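PDB 3TP4: computational Design of Enzyme from Synthetic construct, which is an engineered enzyme on a TIM-barrel scaffold related to glycosyl hydrolase family 26, probably designed to carry an activated serine in a catalytic triad. Local coordinates for residues Gly43-Pro48 with Thr53-Asn58; Lys302-Ile307 with Gln344-Asp349; Leu204-Gly209 with Arg394-Gly399; Ser139-Leu144 with Tyr197-Glu202; Gly68-Thr71 with Asn77-Pro80. All blocks are in the same frame, centred on the assembly; numbering follows the deposited sequence.

Contact 1: Gly43-Pro48 with Thr53-Asn58; sequences GLTTGP and TSDVKN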
# COMPACT_ATOMS: atom_id res chain seq x y z
N GLY A 43 18.82 4.61 13.38
CA GLY A 43 19.78 5.61 12.92
C GLY A 43 21.22 5.23 13.21
O GLY A 43 21.50 4.53 14.18
N LEU A 44 22.14 5.70 12.37
CA LEU A 44 23.57 5.48 12.59
C LEU A 44 24.20 6.68 13.28
O LEU A 44 25.31 6.58 13.79
CB LEU A 44 24.32 5.22 11.29
CG LEU A 44 23.66 4.32 10.24
CD1 LEU A 44 24.73 3.79 9.31
CD2 LEU A 44 22.93 3.18 10.91
N THR A 45 23.52 7.81 13.29
CA THR A 45 24.10 9.02 13.88
C THR A 45 23.32 9.49 15.09
O THR A 45 23.67 10.49 15.71
CB THR A 45 24.14 10.20 12.87
OG1 THR A 45 22.81 10.70 12.68
CG2 THR A 45 24.71 9.76 11.55
N THR A 46 22.26 8.77 15.42
CA THR A 46 21.33 9.22 16.46
C THR A 46 21.65 8.66 17.84
O THR A 46 21.19 9.19 18.85
CB THR A 46 19.90 8.76 16.14
OG1 THR A 46 19.93 7.35 15.89
CG2 THR A 46 19.37 9.49 14.90
N GLY A 47 22.42 7.58 17.88
CA GLY A 47 22.51 6.79 19.10
C GLY A 47 21.13 6.20 19.36
O GLY A 47 20.33 6.09 18.43
N PRO A 48 20.85 5.81 20.61
CA PRO A 48 19.55 5.24 20.98
C PRO A 48 18.38 6.13 20.55
O PRO A 48 18.37 7.32 20.84
CB PRO A 48 19.62 5.19 22.51
CG PRO A 48 21.07 5.04 22.80
CD PRO A 48 21.78 5.85 21.75
N THR A 53 14.49 11.78 16.83
CA THR A 53 15.71 12.12 16.10
C THR A 53 15.88 11.22 14.89
O THR A 53 15.33 10.12 14.86
CB THR A 53 16.96 12.01 16.99
OG1 THR A 53 17.09 10.66 17.46
CG2 THR A 53 16.87 12.98 18.18
N SER A 54 16.66 11.67 13.91
CA SER A 54 16.80 10.99 12.61
C SER A 54 18.13 11.30 11.92
O SER A 54 18.60 12.43 11.98
CB SER A 54 15.65 11.44 11.70
OG SER A 54 15.86 11.01 10.36
N ASP A 55 18.72 10.31 11.27
CA ASP A 55 19.90 10.55 10.43
C ASP A 55 19.60 11.60 9.36
O ASP A 55 20.50 12.33 8.94
CB ASP A 55 20.35 9.28 9.71
CG ASP A 55 21.00 8.27 10.64
OD1 ASP A 55 21.29 8.63 11.79
OD2 ASP A 55 21.21 7.12 10.21
N VAL A 56 18.36 11.65 8.90
CA VAL A 56 17.98 12.59 7.86
C VAL A 56 18.07 14.01 8.39
O VAL A 56 18.58 14.90 7.71
CB VAL A 56 16.55 12.34 7.35
CG1 VAL A 56 16.16 13.43 6.36
CG2 VAL A 56 16.46 10.97 6.71
N LYS A 57 17.56 14.22 9.60
CA LYS A 57 17.68 15.52 10.25
C LYS A 57 19.15 15.88 10.47
O LYS A 57 19.57 17.00 10.19
CB LYS A 57 16.90 15.50 11.57
CG LYS A 57 17.16 16.67 12.52
CD LYS A 57 16.69 18.00 11.92
CE LYS A 57 16.93 19.15 12.90
NZ LYS A 57 16.46 20.47 12.36
N ASN A 58 19.95 14.92 10.94
CA ASN A 58 21.37 15.22 11.22
C ASN A 58 22.17 15.53 9.96
O ASN A 58 23.06 16.38 9.99
CB ASN A 58 22.04 14.10 12.03
CG ASN A 58 21.43 13.93 13.41
OD1 ASN A 58 20.73 14.82 13.90
ND2 ASN A 58 21.67 12.79 14.04
O HOH W 1 17.55 10.06 20.19
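Asp55 and Asn58 meet Leu44 and Thr45 in a polar contact between a loop and the helix that follows it. The loop comes after strand 32-37 of the barrel, and Asp55 lies in the first turn of helix 55-60. The Asp55 carboxylate faces two successive backbone amides. OD2 uses its syn lone pair to take Leu44 N at 2.7 Å, in a nearly straight bond (175°). OD1 takes Thr45 N at 2.8 Å, from the syn side but 28° out of the carboxylate plane. Thr45 OG1 donates to the same OD1 from above that plane, at 2.7 Å and on the same face as Thr45 N. The threonine hydroxyl is gripped twice. Asn58 ND2 donates to Thr45 OG1 at 2.7 Å, with the hydroxyl close to the amide plane. For Asp55, chi1 of -72° sets CG opposite the carbonyl carbon and turns the carboxylate to the loop. Beside this group, Thr46 CG2 packs on Thr53 OG1 and on Ser54 N, at 3.6 Å from each. One water joins Pro48 O to Thr53 OG1. Ser54 is the N-cap, and its OG accepts from Val56 N and also bonds Thr39. Asn324 adds a further bond to Asp55 OD2. With an alanine at position 55, the amides of Leu44 and Thr45 would probably lose their acceptor, and the Thr45 hydroxyl would keep only Asn58. The loop is thus tied to the helix start by one buried carboxylate, whose negative charge is probably spread over several donors.

Contact 2: Lys302-Ile307 with Gln344-Asp349; sequences KVLAAI and QAYAAD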
# COMPACT_ATOMS: atom_id res chain seq x y z
N LYS A 302 21.33 12.53 -9.84
CA LYS A 302 21.05 12.03 -11.18
C LYS A 302 19.62 11.50 -11.30
O LYS A 302 18.92 11.78 -12.30
CB LYS A 302 22.05 10.93 -11.56
CG LYS A 302 23.44 11.46 -11.85
CD LYS A 302 24.43 10.32 -12.04
CE LYS A 302 24.00 9.40 -13.17
NZ LYS A 302 25.11 8.49 -13.59
N VAL A 303 19.17 10.75 -10.30
CA VAL A 303 17.79 10.27 -10.28
C VAL A 303 16.81 11.44 -10.27
O VAL A 303 15.91 11.51 -11.10
CB VAL A 303 17.53 9.34 -9.07
CG1 VAL A 303 16.02 9.23 -8.81
CG2 VAL A 303 18.13 7.97 -9.32
N LEU A 304 17.02 12.37 -9.34
CA LEU A 304 16.17 13.55 -9.24
C LEU A 304 16.15 14.37 -10.53
O LEU A 304 15.10 14.84 -10.95
CB LEU A 304 16.59 14.43 -8.06
CG LEU A 304 15.72 15.66 -7.82
CD1 LEU A 304 14.35 15.18 -7.42
CD2 LEU A 304 16.31 16.63 -6.74
N ALA A 305 17.31 14.58 -11.15
CA ALA A 305 17.35 15.39 -12.39
C ALA A 305 16.59 14.73 -13.55
O ALA A 305 15.99 15.40 -14.39
CB ALA A 305 18.79 15.70 -12.78
N ALA A 306 16.63 13.40 -13.61
CA ALA A 306 15.89 12.66 -14.64
C ALA A 306 14.39 12.83 -14.43
O ALA A 306 13.62 13.02 -15.39
CB ALA A 306 16.25 11.19 -14.59
N ILE A 307 13.96 12.76 -13.18
CA ILE A 307 12.55 12.93 -12.85
C ILE A 307 12.12 14.35 -13.20
O ILE A 307 11.14 14.56 -13.92
CB ILE A 307 12.31 12.68 -11.34
CG1 ILE A 307 12.59 11.22 -10.98
CG2 ILE A 307 10.90 13.07 -10.93
CD1 ILE A 307 12.41 10.89 -9.50
N GLN A 344 22.99 15.26 0.35
CA GLN A 344 22.78 16.62 0.83
C GLN A 344 22.32 17.54 -0.30
O GLN A 344 21.46 18.39 -0.09
CB GLN A 344 24.06 17.17 1.48
CG GLN A 344 24.32 16.56 2.85
CD GLN A 344 25.69 16.84 3.38
OE1 GLN A 344 26.68 16.88 2.64
NE2 GLN A 344 25.78 17.02 4.70
N ALA A 345 22.90 17.38 -1.49
CA ALA A 345 22.54 18.21 -2.64
C ALA A 345 21.13 17.86 -3.11
O ALA A 345 20.32 18.73 -3.44
CB ALA A 345 23.55 18.02 -3.78
N TYR A 346 20.85 16.56 -3.16
CA TYR A 346 19.51 16.08 -3.41
C TYR A 346 18.50 16.74 -2.46
O TYR A 346 17.45 17.21 -2.89
CB TYR A 346 19.48 14.57 -3.25
CG TYR A 346 18.09 13.99 -3.15
CD1 TYR A 346 17.47 13.84 -1.91
CD2 TYR A 346 17.40 13.58 -4.28
CE1 TYR A 346 16.20 13.32 -1.82
CE2 TYR A 346 16.15 13.04 -4.20
CZ TYR A 346 15.54 12.92 -2.97
OH TYR A 346 14.27 12.39 -2.88
N ALA A 347 18.83 16.77 -1.17
CA ALA A 347 17.96 17.34 -0.15
C ALA A 347 17.79 18.86 -0.27
O ALA A 347 16.71 19.38 0.01
CB ALA A 347 18.45 16.97 1.27
N ALA A 348 18.86 19.56 -0.65
CA ALA A 348 18.80 21.02 -0.80
C ALA A 348 18.05 21.45 -2.06
O ALA A 348 17.58 22.58 -2.15
CB ALA A 348 20.22 21.61 -0.79
N ASP A 349 17.91 20.55 -3.02
CA ASP A 349 17.21 20.88 -4.25
C ASP A 349 15.82 21.39 -3.89
O ASP A 349 15.17 20.84 -3.00
CB ASP A 349 17.10 19.65 -5.15
CG ASP A 349 16.67 19.99 -6.56
OD1 ASP A 349 15.49 20.34 -6.75
OD2 ASP A 349 17.52 19.90 -7.48
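Leu304 of helix 299-308 packs against Tyr346 with its CB and against Asp349 with its CD2, at the end of helix 340-348. The apolar part has two contacts. Leu304 CB lies 4.0 Å from Tyr346 CD2, meeting the ring obliquely. Leu304 CD2 reaches further and rests on Asp349, 3.5 Å from its CB and 3.4 Å from its CG. The two side chains point at one another, and the methyl lies against the whole carboxylate end, nearest its CG. For Leu304, chi1 of -177° sets CG opposite the backbone N and extends the branch toward helix 340-348. Phe351 also touches Leu304, and the Tyr346 ring lies near that of Phe343, their planes about 20° apart.

The polar part belongs to Asp349, the first residue to leave the helix. Its OD1 accepts from Phe351 N and forms a salt bridge with Lys308, just beyond the 302-307 segment. Thr352 OG1 bonds the carbonyls of Tyr346 and Asp349.

The carboxylate that the leucine touches has its charge met by a lysine and a backbone amide. That pairing probably lets the acid sit against a methyl in a buried contact.

Contact 3: Leu204-Gly209 with Arg394-Gly399; sequences LRDVKG and RVRVGG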
# COMPACT_ATOMS: atom_id res chain seq x y z
N LEU A 204 -11.18 -3.73 7.12
CA LEU A 204 -10.77 -2.53 7.85
C LEU A 204 -11.82 -1.42 7.80
O LEU A 204 -12.18 -0.86 8.83
CB LEU A 204 -9.42 -2.01 7.34
CG LEU A 204 -8.19 -2.86 7.68
CD1 LEU A 204 -6.99 -2.40 6.88
CD2 LEU A 204 -7.85 -2.88 9.19
N ARG A 205 -12.29 -1.10 6.60
CA ARG A 205 -13.20 0.03 6.43
C ARG A 205 -14.63 -0.31 6.88
O ARG A 205 -15.21 0.39 7.70
CB ARG A 205 -13.22 0.50 4.97
CG ARG A 205 -14.26 1.60 4.66
CD ARG A 205 -14.44 1.79 3.14
NE ARG A 205 -14.99 0.58 2.51
CZ ARG A 205 -14.85 0.26 1.22
NH1 ARG A 205 -14.20 1.06 0.37
NH2 ARG A 205 -15.38 -0.87 0.76
N ASP A 206 -15.18 -1.38 6.33
CA ASP A 206 -16.60 -1.65 6.51
C ASP A 206 -16.86 -2.43 7.79
O ASP A 206 -17.88 -2.23 8.44
CB ASP A 206 -17.15 -2.44 5.33
CG ASP A 206 -16.98 -1.71 4.01
OD1 ASP A 206 -17.12 -0.48 3.98
OD2 ASP A 206 -16.70 -2.38 3.00
N VAL A 207 -15.96 -3.35 8.11
CA VAL A 207 -16.15 -4.17 9.30
C VAL A 207 -15.62 -3.48 10.56
O VAL A 207 -16.29 -3.48 11.59
CB VAL A 207 -15.53 -5.57 9.14
CG1 VAL A 207 -15.60 -6.33 10.46
CG2 VAL A 207 -16.25 -6.37 8.02
N LYS A 208 -14.43 -2.89 10.50
CA LYS A 208 -13.84 -2.28 11.70
C LYS A 208 -14.10 -0.78 11.84
O LYS A 208 -13.94 -0.21 12.92
CB LYS A 208 -12.33 -2.56 11.76
CG LYS A 208 -11.98 -4.03 11.68
CD LYS A 208 -12.56 -4.82 12.86
CE LYS A 208 -11.91 -4.40 14.17
NZ LYS A 208 -12.19 -5.39 15.26
N GLY A 209 -14.50 -0.13 10.75
CA GLY A 209 -14.80 1.29 10.80
C GLY A 209 -13.58 2.21 10.77
O GLY A 209 -13.65 3.37 11.19
N ARG A 394 -18.78 -16.87 -2.12
CA ARG A 394 -18.98 -15.64 -1.37
C ARG A 394 -18.92 -14.47 -2.33
O ARG A 394 -17.94 -14.31 -3.05
CB ARG A 394 -17.89 -15.46 -0.31
CG ARG A 394 -17.91 -16.51 0.80
CD ARG A 394 -16.67 -16.38 1.71
NE ARG A 394 -16.69 -17.37 2.78
CZ ARG A 394 -16.22 -18.62 2.66
NH1 ARG A 394 -15.68 -19.02 1.51
NH2 ARG A 394 -16.30 -19.46 3.68
N VAL A 395 -19.97 -13.65 -2.33
CA VAL A 395 -19.98 -12.44 -3.12
C VAL A 395 -20.12 -11.22 -2.22
O VAL A 395 -20.98 -11.17 -1.32
CB VAL A 395 -21.15 -12.44 -4.13
CG1 VAL A 395 -21.18 -11.12 -4.90
CG2 VAL A 395 -21.03 -13.65 -5.09
N ARG A 396 -19.26 -10.24 -2.46
CA ARG A 396 -19.33 -8.94 -1.79
C ARG A 396 -19.97 -7.92 -2.75
O ARG A 396 -19.50 -7.71 -3.87
CB ARG A 396 -17.92 -8.49 -1.38
CG ARG A 396 -17.81 -7.08 -0.80
CD ARG A 396 -18.77 -6.84 0.33
NE ARG A 396 -18.67 -5.48 0.87
CZ ARG A 396 -19.41 -5.01 1.87
NH1 ARG A 396 -20.34 -5.78 2.44
NH2 ARG A 396 -19.24 -3.77 2.29
N VAL A 397 -21.06 -7.31 -2.31
CA VAL A 397 -21.61 -6.17 -3.04
C VAL A 397 -21.53 -4.97 -2.12
O VAL A 397 -22.17 -4.95 -1.07
CB VAL A 397 -23.08 -6.40 -3.44
CG1 VAL A 397 -23.53 -5.31 -4.41
CG2 VAL A 397 -23.26 -7.78 -4.05
N GLY A 398 -20.76 -3.97 -2.51
CA GLY A 398 -20.58 -2.79 -1.69
C GLY A 398 -21.09 -1.50 -2.32
O GLY A 398 -21.24 -1.38 -3.54
N GLY A 399 -21.36 -0.52 -1.47
CA GLY A 399 -21.68 0.81 -1.93
C GLY A 399 -23.10 1.00 -2.43
O GLY A 399 -23.42 2.03 -3.00
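Asp206 and Arg396 are brought together by their torsions. In Asp206, chi1 of -59° turns CG to the side of the backbone N, opposite the carbonyl carbon. In Arg396, CG lies opposite the backbone N, and a bend at chi2 carries the guanidinium across to the helix. The two side chains pass at a slant. NH2 of Arg396 is 3.0 Å from Asp206 OD2, a salt bridge. The hydrogen bond within it is weak, because its N-H points well away from the acceptor (123°). The carboxylate and guanidinium planes differ by 41°, and the aspartate oxygen meets the guanidinium obliquely.

Asp206 is held more firmly by its chain neighbour. Arg205 grips it side-on with two nitrogens, one to each oxygen. Arg205 NE reaches Asp206 OD1 at 2.8 Å, from above the carboxylate plane. Arg205 NH2 reaches OD2 of Asp206 at 3.0 Å, with the oxygen in the guanidinium plane. OD2 thus serves both arginines. Arg205 NH2 and Arg396 NH2 stay 5.1 Å apart, and the shared carboxylate probably offsets their like charges. The three residues form a salt-bridge network at the protein surface.

Both arginines have a second partner. Arg205 NH1 bonds Val9 O, and Arg396 NH1 bonds Leu427 O. The Arg396 chain also packs on Trp428 and His376. The network joins the last turns of barrel helix 190-207 to strand 391-398 of the Ig-like domain. That strand lies between strands 374-379 and 429-433, and helix 141-157 packs against Leu204 within the barrel domain.

Contact 4: Ser139-Leu144 with Tyr197-Glu202; sequences SHHAEL and YRFTVE
His141 and Phe199 form the aromatic part of this contact between helices 141-157 and 190-207. The imidazole comes edge first over one face of the phenyl ring. His141 CE1 lies 3.4 Å from Phe199 CZ, and NE2 of His141 is 3.5 Å from the same CZ. The ring centres are 4.8 Å apart and the planes are 54° apart. The pair is oblique. In both residues CG lies opposite the backbone N (chi1 -172° for His141, 174° for Phe199), which extends the rings toward each other.

The apolar part is supplied by Leu144, one turn after His141. Its CD2 lies 4.0 Å from Phe199 CD2. Leu144 and Phe199 run alongside one another, pointing opposite ways. Val145 and Leu148 continue this apolar cover of Phe199 along helix 141-157, and Trp173 of strand 168-174 touches Leu144.

The polar part lies behind the histidine. His141 ND1 bonds Val134 O, which probably fixes the rotation of the imidazole and leaves CE1 and NE2 as the atoms against Phe199.

This is side-chain packing between two outer helices that flank strand 168-174 in the chain, as in the repeated beta-alpha layout of a TIM barrel.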
# COMPACT_ATOMS: atom_id res chain seq x y z
N SER A 139 -7.45 -22.05 5.60
CA SER A 139 -6.91 -22.63 6.83
C SER A 139 -6.32 -21.56 7.74
O SER A 139 -6.26 -21.75 8.96
CB SER A 139 -5.83 -23.66 6.50
OG SER A 139 -4.71 -23.04 5.88
N HIS A 140 -5.87 -20.45 7.16
CA HIS A 140 -5.28 -19.39 7.97
C HIS A 140 -6.05 -18.06 7.90
O HIS A 140 -5.51 -17.02 8.28
CB HIS A 140 -3.80 -19.19 7.61
CG HIS A 140 -2.89 -20.24 8.17
ND1 HIS A 140 -2.09 -20.02 9.27
CD2 HIS A 140 -2.66 -21.51 7.78
CE1 HIS A 140 -1.40 -21.12 9.54
NE2 HIS A 140 -1.73 -22.04 8.65
N HIS A 141 -7.29 -18.07 7.43
CA HIS A 141 -8.06 -16.83 7.35
C HIS A 141 -8.11 -16.11 8.72
O HIS A 141 -7.96 -14.89 8.80
CB HIS A 141 -9.47 -17.08 6.82
CG HIS A 141 -10.25 -15.83 6.56
ND1 HIS A 141 -9.82 -14.86 5.67
CD2 HIS A 141 -11.43 -15.38 7.06
CE1 HIS A 141 -10.69 -13.87 5.65
NE2 HIS A 141 -11.68 -14.16 6.48
N ALA A 142 -8.30 -16.87 9.79
CA ALA A 142 -8.39 -16.28 11.13
C ALA A 142 -7.12 -15.52 11.53
O ALA A 142 -7.19 -14.45 12.15
CB ALA A 142 -8.73 -17.34 12.18
N GLU A 143 -5.95 -16.05 11.17
CA GLU A 143 -4.70 -15.35 11.42
C GLU A 143 -4.72 -13.98 10.72
O GLU A 143 -4.35 -12.96 11.30
CB GLU A 143 -3.49 -16.16 10.93
CG GLU A 143 -3.76 -17.64 10.77
CD GLU A 143 -3.80 -18.38 12.09
OE1 GLU A 143 -3.95 -19.62 12.07
OE2 GLU A 143 -3.66 -17.71 13.14
N LEU A 144 -5.16 -13.98 9.46
CA LEU A 144 -5.23 -12.74 8.70
C LEU A 144 -6.13 -11.74 9.42
O LEU A 144 -5.73 -10.60 9.68
CB LEU A 144 -5.76 -12.98 7.29
CG LEU A 144 -5.89 -11.69 6.48
CD1 LEU A 144 -4.51 -11.09 6.23
CD2 LEU A 144 -6.61 -11.94 5.17
N TYR A 197 -6.56 -8.21 -1.25
CA TYR A 197 -6.48 -6.76 -1.08
C TYR A 197 -7.88 -6.21 -0.80
O TYR A 197 -8.07 -5.38 0.10
CB TYR A 197 -5.89 -6.10 -2.34
CG TYR A 197 -5.51 -4.64 -2.17
CD1 TYR A 197 -6.49 -3.65 -2.13
CD2 TYR A 197 -4.17 -4.25 -2.07
CE1 TYR A 197 -6.14 -2.30 -1.98
CE2 TYR A 197 -3.82 -2.91 -1.92
CZ TYR A 197 -4.81 -1.94 -1.87
OH TYR A 197 -4.46 -0.61 -1.71
N ARG A 198 -8.86 -6.67 -1.57
CA ARG A 198 -10.24 -6.16 -1.46
C ARG A 198 -10.83 -6.49 -0.09
O ARG A 198 -11.42 -5.62 0.56
CB ARG A 198 -11.13 -6.72 -2.58
CG ARG A 198 -10.79 -6.13 -3.97
CD ARG A 198 -11.32 -7.00 -5.10
NE ARG A 198 -10.95 -6.49 -6.42
CZ ARG A 198 -11.09 -7.18 -7.55
NH1 ARG A 198 -11.59 -8.41 -7.54
NH2 ARG A 198 -10.73 -6.63 -8.70
N PHE A 199 -10.67 -7.73 0.35
CA PHE A 199 -11.09 -8.11 1.70
C PHE A 199 -10.40 -7.25 2.75
O PHE A 199 -11.03 -6.82 3.71
CB PHE A 199 -10.78 -9.57 2.00
CG PHE A 199 -11.06 -9.96 3.43
CD1 PHE A 199 -12.37 -10.16 3.86
CD2 PHE A 199 -10.02 -10.12 4.34
CE1 PHE A 199 -12.64 -10.51 5.17
CE2 PHE A 199 -10.28 -10.48 5.65
CZ PHE A 199 -11.59 -10.67 6.07
N THR A 200 -9.11 -7.03 2.59
CA THR A 200 -8.37 -6.23 3.55
C THR A 200 -9.02 -4.85 3.70
O THR A 200 -9.20 -4.34 4.83
CB THR A 200 -6.90 -6.07 3.12
OG1 THR A 200 -6.23 -7.33 3.21
CG2 THR A 200 -6.17 -5.06 4.02
N VAL A 201 -9.35 -4.24 2.56
CA VAL A 201 -9.94 -2.91 2.57
C VAL A 201 -11.33 -2.95 3.21
O VAL A 201 -11.68 -2.11 4.03
CB VAL A 201 -10.07 -2.33 1.16
CG1 VAL A 201 -10.98 -1.11 1.19
CG2 VAL A 201 -8.70 -1.95 0.60
N GLU A 202 -12.11 -3.95 2.82
CA GLU A 202 -13.48 -4.08 3.31
C GLU A 202 -13.52 -4.41 4.80
O GLU A 202 -14.30 -3.83 5.56
CB GLU A 202 -14.23 -5.12 2.46
CG GLU A 202 -14.53 -4.58 1.06
CD GLU A 202 -14.74 -5.65 0.00
OE1 GLU A 202 -14.55 -6.85 0.31
OE2 GLU A 202 -15.09 -5.28 -1.14

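Contact 5: Gly68-Thr71 with Asn77-Pro80; sequences GWST and NQRP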
# COMPACT_ATOMS: atom_id res chain seq x y z
N GLY A 68 8.11 6.57 6.95
CA GLY A 68 7.62 5.24 6.64
C GLY A 68 7.80 4.27 7.80
O GLY A 68 8.73 4.42 8.59
N TRP A 69 6.92 3.28 7.90
CA TRP A 69 6.96 2.28 8.97
C TRP A 69 6.42 0.94 8.46
O TRP A 69 5.62 0.90 7.53
CB TRP A 69 6.05 2.69 10.11
CG TRP A 69 6.13 4.08 10.53
CD1 TRP A 69 5.25 5.07 10.25
CD2 TRP A 69 7.13 4.65 11.38
NE1 TRP A 69 5.64 6.24 10.86
CE2 TRP A 69 6.79 6.00 11.57
CE3 TRP A 69 8.28 4.15 12.00
CZ2 TRP A 69 7.56 6.87 12.34
CZ3 TRP A 69 9.05 5.01 12.77
CH2 TRP A 69 8.69 6.35 12.93
N SER A 70 6.85 -0.16 9.08
CA SER A 70 6.32 -1.48 8.72
C SER A 70 5.40 -2.00 9.82
O SER A 70 5.64 -1.72 10.99
CB SER A 70 7.46 -2.48 8.51
OG SER A 70 8.27 -2.10 7.42
N THR A 71 4.36 -2.75 9.46
CA THR A 71 3.49 -3.34 10.48
C THR A 71 4.26 -4.35 11.32
O THR A 71 3.84 -4.73 12.40
CB THR A 71 2.27 -4.03 9.86
OG1 THR A 71 2.71 -5.03 8.93
CG2 THR A 71 1.38 -3.01 9.17
N ASN A 77 9.29 -7.11 15.62
CA ASN A 77 10.39 -7.50 14.73
C ASN A 77 11.08 -6.29 14.10
O ASN A 77 11.90 -6.43 13.18
CB ASN A 77 9.90 -8.45 13.63
CG ASN A 77 9.27 -9.71 14.19
OD1 ASN A 77 9.45 -10.05 15.36
ND2 ASN A 77 8.53 -10.43 13.35
N GLN A 78 10.75 -5.10 14.59
CA GLN A 78 11.31 -3.86 14.07
C GLN A 78 11.08 -2.79 15.11
O GLN A 78 9.99 -2.67 15.67
CB GLN A 78 10.64 -3.50 12.74
CG GLN A 78 11.58 -2.89 11.71
CD GLN A 78 11.04 -3.03 10.29
OE1 GLN A 78 10.90 -2.04 9.55
NE2 GLN A 78 10.76 -4.26 9.89
N ARG A 79 12.12 -2.02 15.42
CA ARG A 79 11.98 -0.94 16.39
C ARG A 79 10.94 0.05 15.88
O ARG A 79 10.79 0.23 14.67
CB ARG A 79 13.33 -0.25 16.59
CG ARG A 79 14.45 -1.19 17.03
CD ARG A 79 15.77 -0.45 17.22
NE ARG A 79 16.37 -0.04 15.95
CZ ARG A 79 17.28 -0.75 15.29
NH1 ARG A 79 17.72 -1.90 15.78
NH2 ARG A 79 17.76 -0.31 14.13
N PRO A 80 10.24 0.73 16.79
CA PRO A 80 10.40 0.72 18.25
C PRO A 80 9.70 -0.48 18.88
O PRO A 80 9.50 -0.49 20.10
CB PRO A 80 9.69 2.00 18.67
CG PRO A 80 8.57 2.12 17.67
CD PRO A 80 9.15 1.62 16.37
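Ser70 and Gln78 meet through the serine hydroxymethyl and the glutamine amide. Ser70 OG lies 3.4 Å from the atom modelled as Gln78 OE1. The amide is probably turned over in the model, so which of its ends faces the hydroxyl is doubtful. The contact is better read as the whole amide lying beside Ser70. Gln78 CD is 4.0 Å from Ser70 CB. The two segments bury 112 Å² between them, a small contact at the protein surface.

The Gln78 chain is extended beyond CG and spans the distance from its loop to the strand. On Ser70, chi1 of -64° sets OG opposite the carbonyl carbon, where both the amide and His37 come close to it. Gln78 also touches Ser72 and Glu323. Shortening Gln78 to an alanine is likely to open a gap beside the Ser70 hydroxyl and leave Ser72 and Glu323 without the side chain that lies against them.

The next shell orients the serine: its OG is hydrogen-bonded to His37 NE2, its main polar partner. On the loop side, a cis peptide precedes Pro80, which rests on Tyr97 of helix 87-104.

Ser70 lies at the C-terminal end of strand 66-70, where TIM barrels carry their active sites. Together with His37 and Glu320 it has the geometry of a charge relay, consistent with a designed Ser-His-Glu catalytic triad. Gln78, on the loop after the strand, flanks that site.

Overall arrangement
Contact 5 lies at the probable catalytic site, and the other four lie 16 to 28 Å from it, centre to centre. Contact 1 is closest to it, with centres 16 Å apart and nearest atoms about 5 Å apart; its helix 55-60 is followed in the chain by strand 66-70 of contact 5. Contact 2 packs later helices of the barrel, its centre 21 Å from that of contact 1. Across the chain's centre from contact 2, contacts 3 and 4 share helix 190-207 and touch: Val207 N lies 3.1 Å from Glu202 O, a probable hydrogen bond. Only contact 3 has a segment in the Ig-like domain, and its centre is 28 Å from that of contact 5.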